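Local coordinates for protein acetyltransferase, GNAT family (Streptococcus agalactiae 2603V/R, PDB 2PC1) that probably transfers an acyl group, most likely acetyl, from a coenzyme A thioester to an acceptor that is not established here, at residues Glu39-Ile44 with Gln51-Asp56. Sequence-based numbering, arbitrary orientation. Where two conformers were deposited one is given.
Sequences EARAEI and QWQKED. With SO4 (sulfate ion), chain B.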
loop_
_atom_site.group_PDB
_atom_site.type_symbol
_atom_site.label_atom_id
_atom_site.label_comp_id
_atom_site.label_asym_id
_atom_site.label_seq_id
_atom_site.Cartn_x
_atom_site.Cartn_y
_atom_site.Cartn_z
ATOM N N GLU A 39 -9.613 8.514 -7.890
ATOM C CA GLU A 39 -8.662 9.597 -8.156
ATOM C C GLU A 39 -7.288 9.009 -8.435
ATOM O O GLU A 39 -6.606 9.372 -9.416
ATOM C CB GLU A 39 -8.648 10.628 -7.009
ATOM C CG GLU A 39 -9.926 11.503 -6.922
ATOM C CD GLU A 39 -10.027 12.295 -5.604
ATOM O OE1 GLU A 39 -9.003 12.413 -4.894
ATOM O OE2 GLU A 39 -11.139 12.772 -5.271
ATOM N N ALA A 40 -6.878 8.080 -7.589
ATOM C CA ALA A 40 -5.608 7.447 -7.759
ATOM C C ALA A 40 -5.507 6.653 -9.061
ATOM O O ALA A 40 -4.480 6.681 -9.749
ATOM C CB ALA A 40 -5.289 6.564 -6.553
ATOM N N ARG A 41 -6.579 5.949 -9.405
ATOM C CA ARG A 41 -6.620 5.181 -10.625
ATOM C C ARG A 41 -6.399 6.113 -11.827
ATOM O O ARG A 41 -5.688 5.741 -12.773
ATOM C CB ARG A 41 -7.960 4.447 -10.760
ATOM C CG ARG A 41 -7.990 3.433 -11.885
ATOM C CD ARG A 41 -9.397 2.949 -12.206
ATOM N NE ARG A 41 -10.245 2.668 -11.052
ATOM C CZ ARG A 41 -10.244 1.544 -10.338
ATOM N NH1 ARG A 41 -9.381 0.569 -10.598
ATOM N NH2 ARG A 41 -11.103 1.399 -9.332
ATOM N N ALA A 42 -7.012 7.297 -11.821
ATOM C CA ALA A 42 -6.873 8.238 -12.932
ATOM C C ALA A 42 -5.452 8.777 -13.000
ATOM O O ALA A 42 -4.930 9.069 -14.079
ATOM C CB ALA A 42 -7.854 9.357 -12.781
ATOM N N GLU A 43 -4.843 8.985 -11.847
ATOM C CA GLU A 43 -3.476 9.495 -11.840
ATOM C C GLU A 43 -2.530 8.426 -12.370
ATOM O O GLU A 43 -1.655 8.719 -13.205
ATOM C CB GLU A 43 -3.063 10.018 -10.459
ATOM C CG GLU A 43 -3.799 11.304 -10.060
ATOM C CD GLU A 43 -3.668 12.446 -11.085
ATOM O OE1 GLU A 43 -2.558 12.987 -11.191
ATOM O OE2 GLU A 43 -4.657 12.813 -11.769
ATOM N N ILE A 44 -2.705 7.178 -11.953
ATOM C CA ILE A 44 -1.915 6.100 -12.546
ATOM C C ILE A 44 -2.045 6.043 -14.078
ATOM O O ILE A 44 -1.050 5.791 -14.801
ATOM C CB ILE A 44 -2.299 4.731 -11.961
ATOM C CG1 ILE A 44 -1.938 4.684 -10.485
ATOM C CG2 ILE A 44 -1.594 3.596 -12.734
ATOM C CD1 ILE A 44 -2.466 3.488 -9.757
ATOM N N GLN A 51 -1.503 -0.603 -14.201
ATOM C CA GLN A 51 -1.863 -0.839 -12.821
ATOM C C GLN A 51 -3.238 -0.249 -12.518
ATOM O O GLN A 51 -3.464 0.932 -12.746
ATOM C CB GLN A 51 -0.822 -0.240 -11.875
ATOM C CG GLN A 51 -1.106 -0.577 -10.428
ATOM C CD GLN A 51 -0.001 -0.158 -9.486
ATOM O OE1 GLN A 51 0.765 0.762 -9.781
ATOM N NE2 GLN A 51 0.076 -0.824 -8.331
ATOM N N TRP A 52 -4.149 -1.093 -12.065
ATOM C CA TRP A 52 -5.534 -0.732 -11.699
ATOM C C TRP A 52 -6.407 -0.363 -12.900
ATOM O O TRP A 52 -7.492 0.184 -12.720
ATOM C CB TRP A 52 -5.596 0.387 -10.659
ATOM C CG TRP A 52 -4.966 0.112 -9.337
ATOM C CD1 TRP A 52 -4.206 -0.955 -8.973
ATOM C CD2 TRP A 52 -5.026 0.981 -8.206
ATOM N NE1 TRP A 52 -3.811 -0.807 -7.660
ATOM C CE2 TRP A 52 -4.311 0.367 -7.168
ATOM C CE3 TRP A 52 -5.636 2.209 -7.970
ATOM C CZ2 TRP A 52 -4.148 0.969 -5.910
ATOM C CZ3 TRP A 52 -5.506 2.784 -6.703
ATOM C CH2 TRP A 52 -4.759 2.168 -5.704
ATOM N N GLN A 53 -5.956 -0.656 -14.114
ATOM C CA GLN A 53 -6.640 -0.213 -15.339
ATOM C C GLN A 53 -7.346 -1.346 -16.051
ATOM O O GLN A 53 -7.780 -1.164 -17.185
ATOM C CB GLN A 53 -5.645 0.410 -16.312
ATOM C CG GLN A 53 -4.732 1.476 -15.734
ATOM C CD GLN A 53 -5.471 2.632 -15.097
ATOM O OE1 GLN A 53 -6.418 3.175 -15.694
ATOM N NE2 GLN A 53 -4.997 3.083 -13.927
ATOM N N LYS A 54 -7.486 -2.488 -15.401
ATOM C CA LYS A 54 -7.999 -3.699 -16.071
ATOM C C LYS A 54 -9.510 -3.776 -16.032
ATOM O O LYS A 54 -10.170 -3.091 -15.246
ATOM C CB LYS A 54 -7.436 -4.954 -15.404
ATOM C CG LYS A 54 -5.930 -4.987 -15.242
ATOM C CD LYS A 54 -5.210 -4.731 -16.536
ATOM N N GLU A 55 -10.063 -4.639 -16.887
ATOM C CA GLU A 55 -11.516 -4.771 -17.014
ATOM C C GLU A 55 -12.220 -5.172 -15.714
ATOM O O GLU A 55 -13.368 -4.775 -15.486
ATOM C CB GLU A 55 -11.869 -5.761 -18.135
ATOM N N ASP A 56 -11.530 -5.922 -14.860
ATOM C CA ASP A 56 -12.081 -6.339 -13.567
ATOM C C ASP A 56 -12.345 -5.190 -12.585
ATOM O O ASP A 56 -12.954 -5.413 -11.534
ATOM C CB ASP A 56 -11.162 -7.378 -12.903
ATOM C CG ASP A 56 -9.796 -6.821 -12.544
ATOM O OD1 ASP A 56 -9.577 -5.601 -12.676
ATOM O OD2 ASP A 56 -8.932 -7.614 -12.125
HETATM S S SO4 B . -1.850 -3.299 -5.629
HETATM O O1 SO4 B . -2.857 -2.403 -5.113
HETATM O O2 SO4 B . -0.644 -3.156 -4.819
HETATM O O3 SO4 B . -2.293 -4.679 -5.609
HETATM O O4 SO4 B . -1.549 -2.882 -6.996
#
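Arg41 starts out extended, with CG trans to the backbone N (chi1 -170°), then bends at chi3, and this turn brings NH1 to the backbone O of Trp52 at 2.9 Å. This hydrogen bond lies in the guanidinium plane and uses an in-plane lone pair of the Trp52 carbonyl. A salt bridge to Glu38 and a hydrogen bond to the O of Pro59 hold NH2, which helps fix the rotation of the group. Gln53 runs the other way past Arg41; folded at chi2 (-57°), it turns its amide back so that NE2 donates to Arg41 O at 3.0 Å and to Gln51 O at 2.9 Å, tying the helix backbone to the loop. In this GNAT fold the contact joins helix 30-46 to the connection leading into helix 61-70, with Ala118 of strand 111-119 touching both Ala40 and Trp52. Trp52 is buried: Ile44 CD1 sits over one face of its indole, 4.2 Å from the centroid of the six-membered ring, a CH-pi contact, and Ala40 CB meets Trp52 CZ3 at 3.8 Å. At the indole edge Trp52 NE1 donates to O4 of a sulfate, probably from the crystallisation liquor, at 3.1 Å and also to its O1; Gln51 NE2 reaches the same O4.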